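Local coordinates for protein omega-class glutathione S-transferase (PDB 3WD6) that binds glutathione and, as an omega-class member of the glutathione transferase superfamily, probably acts as a glutathione transferase and glutathione-dependent dehydroascorbate reductase, at residues 31-36 with 58-63; 15-20 with 66-71. All coordinates share one frame; numbering follows the deposited sequence.

Contact 1 (31-36 with 58-63). With GSH (glutathione), chain J.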
loop_
_atom_site.group_PDB
_atom_site.type_symbol
_atom_site.label_atom_id
_atom_site.label_comp_id
_atom_site.label_asym_id
_atom_site.label_seq_id
_atom_site.Cartn_x
_atom_site.Cartn_y
_atom_site.Cartn_z
ATOM N N ARG A 31 8.981 -8.584 12.214
ATOM C CA ARG A 31 9.324 -8.862 10.828
ATOM C C ARG A 31 8.112 -8.793 9.910
ATOM O O ARG A 31 7.042 -9.356 10.210
ATOM C CB ARG A 31 9.951 -10.248 10.709
ATOM C CG ARG A 31 9.917 -10.808 9.277
ATOM C CD ARG A 31 10.454 -12.221 9.233
ATOM N NE ARG A 31 11.831 -12.295 9.727
ATOM C CZ ARG A 31 12.509 -13.430 9.848
ATOM N NH1 ARG A 31 11.928 -14.576 9.516
ATOM N NH2 ARG A 31 13.753 -13.424 10.301
ATOM N N VAL A 32 8.288 -8.133 8.768
ATOM C CA VAL A 32 7.234 -8.092 7.761
ATOM C C VAL A 32 7.576 -8.998 6.586
ATOM O O VAL A 32 8.619 -8.801 5.948
ATOM C CB VAL A 32 7.052 -6.655 7.192
ATOM C CG1 VAL A 32 5.872 -6.593 6.204
ATOM C CG2 VAL A 32 6.864 -5.651 8.321
ATOM N N TYR A 33 6.706 -9.966 6.288
ATOM C CA TYR A 33 6.790 -10.680 5.007
ATOM C C TYR A 33 6.145 -9.794 3.946
ATOM O O TYR A 33 4.944 -9.483 4.014
ATOM C CB TYR A 33 6.150 -12.088 5.075
ATOM C CG TYR A 33 6.905 -12.955 6.053
ATOM C CD1 TYR A 33 8.078 -13.592 5.673
ATOM C CD2 TYR A 33 6.489 -13.079 7.382
ATOM C CE1 TYR A 33 8.803 -14.356 6.569
ATOM C CE2 TYR A 33 7.215 -13.848 8.291
ATOM C CZ TYR A 33 8.370 -14.479 7.874
ATOM O OH TYR A 33 9.110 -15.234 8.753
ATOM N N ASN A 34 6.955 -9.384 2.974
ATOM C CA ASN A 34 6.602 -8.289 2.076
ATOM C C ASN A 34 6.876 -8.663 0.627
ATOM O O ASN A 34 7.564 -9.666 0.369
ATOM C CB ASN A 34 7.499 -7.099 2.459
ATOM C CG ASN A 34 7.185 -5.828 1.693
ATOM O OD1 ASN A 34 6.024 -5.399 1.596
ATOM N ND2 ASN A 34 8.233 -5.200 1.153
ATOM N N MET A 35 6.337 -7.886 -0.318
ATOM C CA MET A 35 7.010 -7.763 -1.608
ATOM C C MET A 35 6.965 -6.315 -2.070
ATOM O O MET A 35 5.933 -5.648 -1.960
ATOM C CB MET A 35 6.545 -8.776 -2.649
ATOM C CG MET A 35 5.494 -8.300 -3.577
ATOM S SD MET A 35 6.098 -7.549 -5.128
ATOM C CE MET A 35 4.506 -7.572 -5.989
ATOM N N ARG A 36 8.117 -5.848 -2.556
ATOM C CA ARG A 36 8.432 -4.424 -2.663
ATOM C C ARG A 36 7.357 -3.633 -3.414
ATOM O O ARG A 36 7.108 -2.457 -3.108
ATOM C CB ARG A 36 9.822 -4.233 -3.300
ATOM C CG ARG A 36 10.325 -2.779 -3.368
ATOM C CD ARG A 36 10.884 -2.314 -2.030
ATOM N NE ARG A 36 11.341 -0.920 -2.059
ATOM C CZ ARG A 36 10.536 0.145 -2.164
ATOM N NH1 ARG A 36 9.211 -0.006 -2.284
ATOM N NH2 ARG A 36 11.064 1.367 -2.147
ATOM N N VAL A 58 11.344 -9.172 5.147
ATOM C CA VAL A 58 11.696 -10.330 4.330
ATOM C C VAL A 58 10.866 -10.297 3.048
ATOM O O VAL A 58 9.638 -10.383 3.098
ATOM C CB VAL A 58 11.477 -11.678 5.074
ATOM C CG1 VAL A 58 11.645 -12.857 4.090
ATOM C CG2 VAL A 58 12.457 -11.811 6.231
ATOM N N ASN A 59 11.526 -10.145 1.902
ATOM C CA ASN A 59 10.807 -10.040 0.628
ATOM C C ASN A 59 10.508 -11.388 -0.015
ATOM O O ASN A 59 11.329 -12.303 0.034
ATOM C CB ASN A 59 11.547 -9.114 -0.326
ATOM C CG ASN A 59 11.400 -7.667 0.073
ATOM O OD1 ASN A 59 10.327 -7.248 0.549
ATOM N ND2 ASN A 59 12.470 -6.890 -0.094
ATOM N N ILE A 60 9.328 -11.514 -0.605
ATOM C CA ILE A 60 8.876 -12.808 -1.112
ATOM C C ILE A 60 8.577 -12.764 -2.596
ATOM O O ILE A 60 7.757 -11.956 -3.037
ATOM C CB ILE A 60 7.574 -13.266 -0.428
ATOM C CG1 ILE A 60 7.758 -13.396 1.098
ATOM C CG2 ILE A 60 7.084 -14.534 -1.060
ATOM C CD1 ILE A 60 8.758 -14.453 1.543
ATOM N N ASP A 61 9.238 -13.642 -3.350
ATOM C CA ASP A 61 8.933 -13.882 -4.762
ATOM C C ASP A 61 7.556 -14.549 -4.855
ATOM O O ASP A 61 7.367 -15.665 -4.369
ATOM C CB ASP A 61 10.019 -14.781 -5.361
ATOM C CG ASP A 61 9.912 -14.911 -6.863
ATOM O OD1 ASP A 61 8.817 -15.256 -7.347
ATOM O OD2 ASP A 61 10.925 -14.671 -7.561
ATOM N N LEU A 62 6.589 -13.863 -5.459
ATOM C CA LEU A 62 5.202 -14.333 -5.461
ATOM C C LEU A 62 4.866 -15.215 -6.656
ATOM O O LEU A 62 3.731 -15.666 -6.807
ATOM C CB LEU A 62 4.246 -13.143 -5.466
ATOM C CG LEU A 62 4.242 -12.267 -4.228
ATOM C CD1 LEU A 62 3.206 -11.175 -4.409
ATOM C CD2 LEU A 62 3.946 -13.103 -2.975
ATOM N N ILE A 63 5.845 -15.418 -7.523
ATOM C CA ILE A 63 5.667 -16.242 -8.701
ATOM C C ILE A 63 6.146 -17.628 -8.325
ATOM O O ILE A 63 5.507 -18.636 -8.644
ATOM C CB ILE A 63 6.502 -15.702 -9.887
ATOM C CG1 ILE A 63 5.898 -14.389 -10.408
ATOM C CG2 ILE A 63 6.598 -16.747 -11.006
ATOM C CD1 ILE A 63 4.507 -14.543 -10.957
HETATM N N1 GSH J . -6.647 -8.842 1.401
HETATM C CA1 GSH J . -5.189 -8.999 1.455
HETATM C C1 GSH J . -4.520 -7.910 2.287
HETATM O O11 GSH J . -3.408 -8.119 2.897
HETATM O O12 GSH J . -5.105 -6.776 2.398
HETATM C CB1 GSH J . -4.655 -9.027 0.030
HETATM C CG1 GSH J . -3.177 -8.924 -0.175
HETATM C CD1 GSH J . -2.682 -9.342 -1.536
HETATM O OE1 GSH J . -3.437 -9.443 -2.497
HETATM N N2 GSH J . -1.293 -9.631 -1.731
HETATM C CA2 GSH J . -0.879 -10.057 -3.072
HETATM C C2 GSH J . -0.428 -11.498 -2.978
HETATM O O2 GSH J . 0.265 -11.839 -2.026
HETATM C CB2 GSH J . 0.258 -9.219 -3.538
HETATM S SG2 GSH J . -0.080 -7.607 -4.147
HETATM N N3 GSH J . -0.799 -12.445 -4.007
HETATM C CA3 GSH J . -0.354 -13.836 -3.915
HETATM C C3 GSH J . -0.195 -14.552 -5.196
HETATM O O31 GSH J . 0.616 -14.116 -6.058
HETATM O O32 GSH J . -0.860 -15.595 -5.414
#

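Contact 2 (15-20 with 66-71)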
loop_
_atom_site.group_PDB
_atom_site.type_symbol
_atom_site.label_atom_id
_atom_site.label_comp_id
_atom_site.label_asym_id
_atom_site.label_seq_id
_atom_site.Cartn_x
_atom_site.Cartn_y
_atom_site.Cartn_z
ATOM N N LYS A 15 16.907 -9.354 -1.159
ATOM C CA LYS A 15 16.419 -10.231 -2.235
ATOM C C LYS A 15 15.053 -10.842 -1.903
ATOM O O LYS A 15 14.782 -11.178 -0.746
ATOM C CB LYS A 15 17.439 -11.332 -2.552
ATOM C CG LYS A 15 17.001 -12.298 -3.662
ATOM C CD LYS A 15 16.918 -13.744 -3.130
ATOM C CE LYS A 15 17.691 -14.751 -4.001
ATOM N NZ LYS A 15 16.775 -15.633 -4.797
ATOM N N HIS A 16 14.179 -10.938 -2.902
ATOM C CA HIS A 16 12.918 -11.640 -2.733
ATOM C C HIS A 16 13.190 -13.142 -2.726
ATOM O O HIS A 16 13.825 -13.667 -3.636
ATOM C CB HIS A 16 11.942 -11.282 -3.851
ATOM C CG HIS A 16 11.419 -9.883 -3.771
ATOM N ND1 HIS A 16 12.234 -8.777 -3.886
ATOM C CD2 HIS A 16 10.163 -9.409 -3.587
ATOM C CE1 HIS A 16 11.501 -7.682 -3.780
ATOM N NE2 HIS A 16 10.242 -8.037 -3.599
ATOM N N LEU A 17 12.706 -13.833 -1.703
ATOM C CA LEU A 17 13.046 -15.236 -1.510
ATOM C C LEU A 17 12.105 -16.119 -2.320
ATOM O O LEU A 17 10.909 -15.823 -2.431
ATOM C CB LEU A 17 13.002 -15.601 -0.020
ATOM C CG LEU A 17 13.882 -14.718 0.869
ATOM C CD1 LEU A 17 13.874 -15.221 2.305
ATOM C CD2 LEU A 17 15.315 -14.632 0.332
ATOM N N ARG A 18 12.652 -17.183 -2.906
ATOM C CA ARG A 18 11.878 -18.098 -3.748
ATOM C C ARG A 18 11.909 -19.501 -3.158
ATOM O O ARG A 18 12.675 -19.775 -2.236
ATOM C CB ARG A 18 12.458 -18.135 -5.161
ATOM C CG ARG A 18 12.810 -16.759 -5.730
ATOM C CD ARG A 18 13.787 -16.858 -6.913
ATOM N NE ARG A 18 13.325 -17.800 -7.939
ATOM C CZ ARG A 18 13.609 -17.695 -9.237
ATOM N NH1 ARG A 18 14.354 -16.676 -9.671
ATOM N NH2 ARG A 18 13.142 -18.598 -10.103
ATOM N N LYS A 19 11.075 -20.386 -3.695
ATOM C CA LYS A 19 11.151 -21.811 -3.365
ATOM C C LYS A 19 12.612 -22.296 -3.396
ATOM O O LYS A 19 13.324 -22.106 -4.408
ATOM C CB LYS A 19 10.287 -22.635 -4.331
ATOM C CG LYS A 19 10.427 -24.137 -4.168
ATOM C CD LYS A 19 9.092 -24.855 -4.337
ATOM C CE LYS A 19 9.173 -26.265 -3.759
ATOM N NZ LYS A 19 9.790 -26.284 -2.388
ATOM N N GLY A 20 13.058 -22.892 -2.283
ATOM C CA GLY A 20 14.437 -23.337 -2.152
ATOM C C GLY A 20 15.278 -22.391 -1.310
ATOM O O GLY A 20 16.365 -22.742 -0.830
ATOM N N PRO A 66 8.356 -19.246 -1.662
ATOM C CA PRO A 66 9.049 -20.137 -0.727
ATOM C C PRO A 66 8.075 -21.168 -0.154
ATOM O O PRO A 66 6.896 -20.886 0.137
ATOM C CB PRO A 66 9.537 -19.188 0.375
ATOM C CG PRO A 66 9.697 -17.872 -0.314
ATOM C CD PRO A 66 8.549 -17.826 -1.318
ATOM N N GLU A 67 8.590 -22.379 -0.012
ATOM C CA GLU A 67 7.835 -23.495 0.512
ATOM C C GLU A 67 7.214 -23.184 1.895
ATOM O O GLU A 67 6.068 -23.585 2.176
ATOM C CB GLU A 67 8.767 -24.716 0.563
ATOM C CG GLU A 67 10.171 -24.437 1.195
ATOM C CD GLU A 67 11.233 -23.872 0.220
ATOM O OE1 GLU A 67 11.012 -23.895 -1.019
ATOM O OE2 GLU A 67 12.308 -23.421 0.709
ATOM N N TRP A 68 7.952 -22.439 2.730
ATOM C CA TRP A 68 7.551 -22.165 4.126
ATOM C C TRP A 68 6.625 -20.952 4.342
ATOM O O TRP A 68 6.375 -20.553 5.484
ATOM C CB TRP A 68 8.798 -22.000 5.001
ATOM C CG TRP A 68 9.813 -21.154 4.337
ATOM C CD1 TRP A 68 10.937 -21.580 3.701
ATOM C CD2 TRP A 68 9.781 -19.725 4.192
ATOM N NE1 TRP A 68 11.625 -20.507 3.184
ATOM C CE2 TRP A 68 10.937 -19.354 3.468
ATOM C CE3 TRP A 68 8.892 -18.723 4.609
ATOM C CZ2 TRP A 68 11.239 -18.017 3.158
ATOM C CZ3 TRP A 68 9.187 -17.393 4.295
ATOM C CH2 TRP A 68 10.353 -17.057 3.573
ATOM N N LEU A 69 6.111 -20.373 3.261
ATOM C CA LEU A 69 5.331 -19.145 3.370
ATOM C C LEU A 69 4.030 -19.323 4.138
ATOM O O LEU A 69 3.742 -18.543 5.064
ATOM C CB LEU A 69 5.037 -18.556 1.990
ATOM C CG LEU A 69 4.210 -17.269 2.001
ATOM C CD1 LEU A 69 4.952 -16.161 2.749
ATOM C CD2 LEU A 69 3.876 -16.848 0.585
ATOM N N THR A 70 3.247 -20.332 3.743
ATOM C CA THR A 70 1.930 -20.584 4.343
ATOM C C THR A 70 2.041 -20.862 5.835
ATOM O O THR A 70 1.053 -20.805 6.575
ATOM C CB THR A 70 1.194 -21.764 3.661
ATOM O OG1 THR A 70 2.133 -22.804 3.361
ATOM C CG2 THR A 70 0.520 -21.314 2.374
ATOM N N THR A 71 3.255 -21.184 6.264
ATOM C CA THR A 71 3.587 -21.330 7.676
ATOM C C THR A 71 3.485 -19.996 8.413
ATOM O O THR A 71 3.146 -19.948 9.603
ATOM C CB THR A 71 5.017 -21.883 7.788
ATOM O OG1 THR A 71 4.958 -23.318 7.820
ATOM C CG2 THR A 71 5.717 -21.370 9.024
#

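Contact 1 (31-36 with 58-63)
Asn-34 and Asn-59 lie side by side on one face of the sheet and point the same way. Their amide planes are turned 46° apart. With CG of Asn-34 anti to its backbone N (chi1 -175°), the amide lies beside Asn-59. Asn-34 ND2 donates to Asn-59 OD1 over 3.0 Å; the donor lies in the carbonyl plane of Asn-59, while the oxygen sits somewhat off the amide plane of Asn-34. These buried amides have further partners: Asn-34 ND2 also bonds Tyr-224 OH, and Asn-59 ND2 reaches the carbonyls of Phe-12 and Thr-14. On the other face Tyr-33 and Val-58 also run side by side. Tyr-33 CD1 meets Val-58 CB obliquely at 3.9 Å, and Ile-60 CD1 comes to the edge of the ring. The second branch of Val-58, CG2, lies over one face of the Arg-31 guanidinium, 3.6 Å from Arg-31 NE. Arg-31 NH1 donates to Tyr-33 OH, which lies near the guanidinium plane; Arg-31 NE also forms a salt bridge with Glu-56. The tyrosine hydroxyl in turn bonds Glu-82.

The backbones run parallel. Val-58 N donates to Val-32 O, Asn-34 N to Val-58 O, and Ile-60 N to Asn-34 O. Past the strands, Met-35 and Leu-62 cross at about a right angle, with Met-35 CG 3.8 Å from Leu-62 CD1. The same Leu-62 CD1 is 3.6 Å from CB2 of the bound glutathione. The two segments are the parallel strands of a beta-alpha-beta unit, with helix 39-51 between them. The unit belongs to the thioredoxin-like N-terminal domain of glutathione transferases, where the loops after the strands help form the glutathione site.

Contact 2 (15-20 with 66-71)
Leu-17 touches Pro-66 and Trp-68 with different parts. Its CB packs on Pro-66 CG at 4.0 Å. CG is anti to the carbonyl carbon (chi1 -55°), and from there CD1 meets the edge of the indole, 3.9 Å from Trp-68 CZ2. The two side chains cross at about a right angle. One face of the same indole is covered by Pro-66 CB, 3.3 Å above its plane and toward the rim. The indole nitrogen is held by the carbonyl of Asp-21. The Pro-66 ring also lies against the backbone of Leu-17, with CG 3.2 Å from Leu-17 O. An alanine in place of Pro-66 would probably open a gap beside Leu-17, since CG and CD of the ring would be gone.

At Arg-18 the contact is made by backbone, its carbonyl carbon resting near Pro-66 CA. Lys-19 starts with CB pointing away from the other segment. Its chain then bends at chi2 and chi4, and the ammonium turns back to Glu-67. On the other side, Glu-67 CG sits between its backbone N and carbonyl carbon (chi1 47°), and a bend at chi2 brings the carboxylate to Lys-19 and Gly-20. Lys-19 NZ forms a salt bridge with Glu-67 OE1 at 3.0 Å, approaching from above the carboxylate plane. Gly-20 N uses the syn lone pair of the same oxygen, at 2.6 Å. A weak bond runs from Gly-20 N to Glu-67 OE2.

Pro-66 to Leu-69 form a type I turn that leads into helix 69-72. The contact thus ties the chain after strand 16-17 to this turn. Two donors grip Glu-67 OE1, one charged and one a backbone amide. The pair would probably help keep the exposed carboxylate ionised and limit its rotation, while the apolar packing lies on the Leu-17 side.

Contact 1 is buried and contact 2 lies at the surface, their centres about 9 Å apart. They meet through strand 56-60, which has strand 31-34 on one side and strand 16-17 on the other. Leu-17 makes two of the joining bonds: its N probably bonds Asn-59 O, and its O probably bonds Asp-61 N. Contact 1 relies on regular strand pairing, with a neutral amide pair on one face of the sheet; its charged Arg-31 pairs with Glu-56 outside the two segments. Contact 2 has no strand pairing between its segments; it combines proline and indole packing with a charged pair among exposed residues. Contact 1 touches glutathione directly, whereas the side chain of Pro-66 in contact 2 is about 10 Å from it.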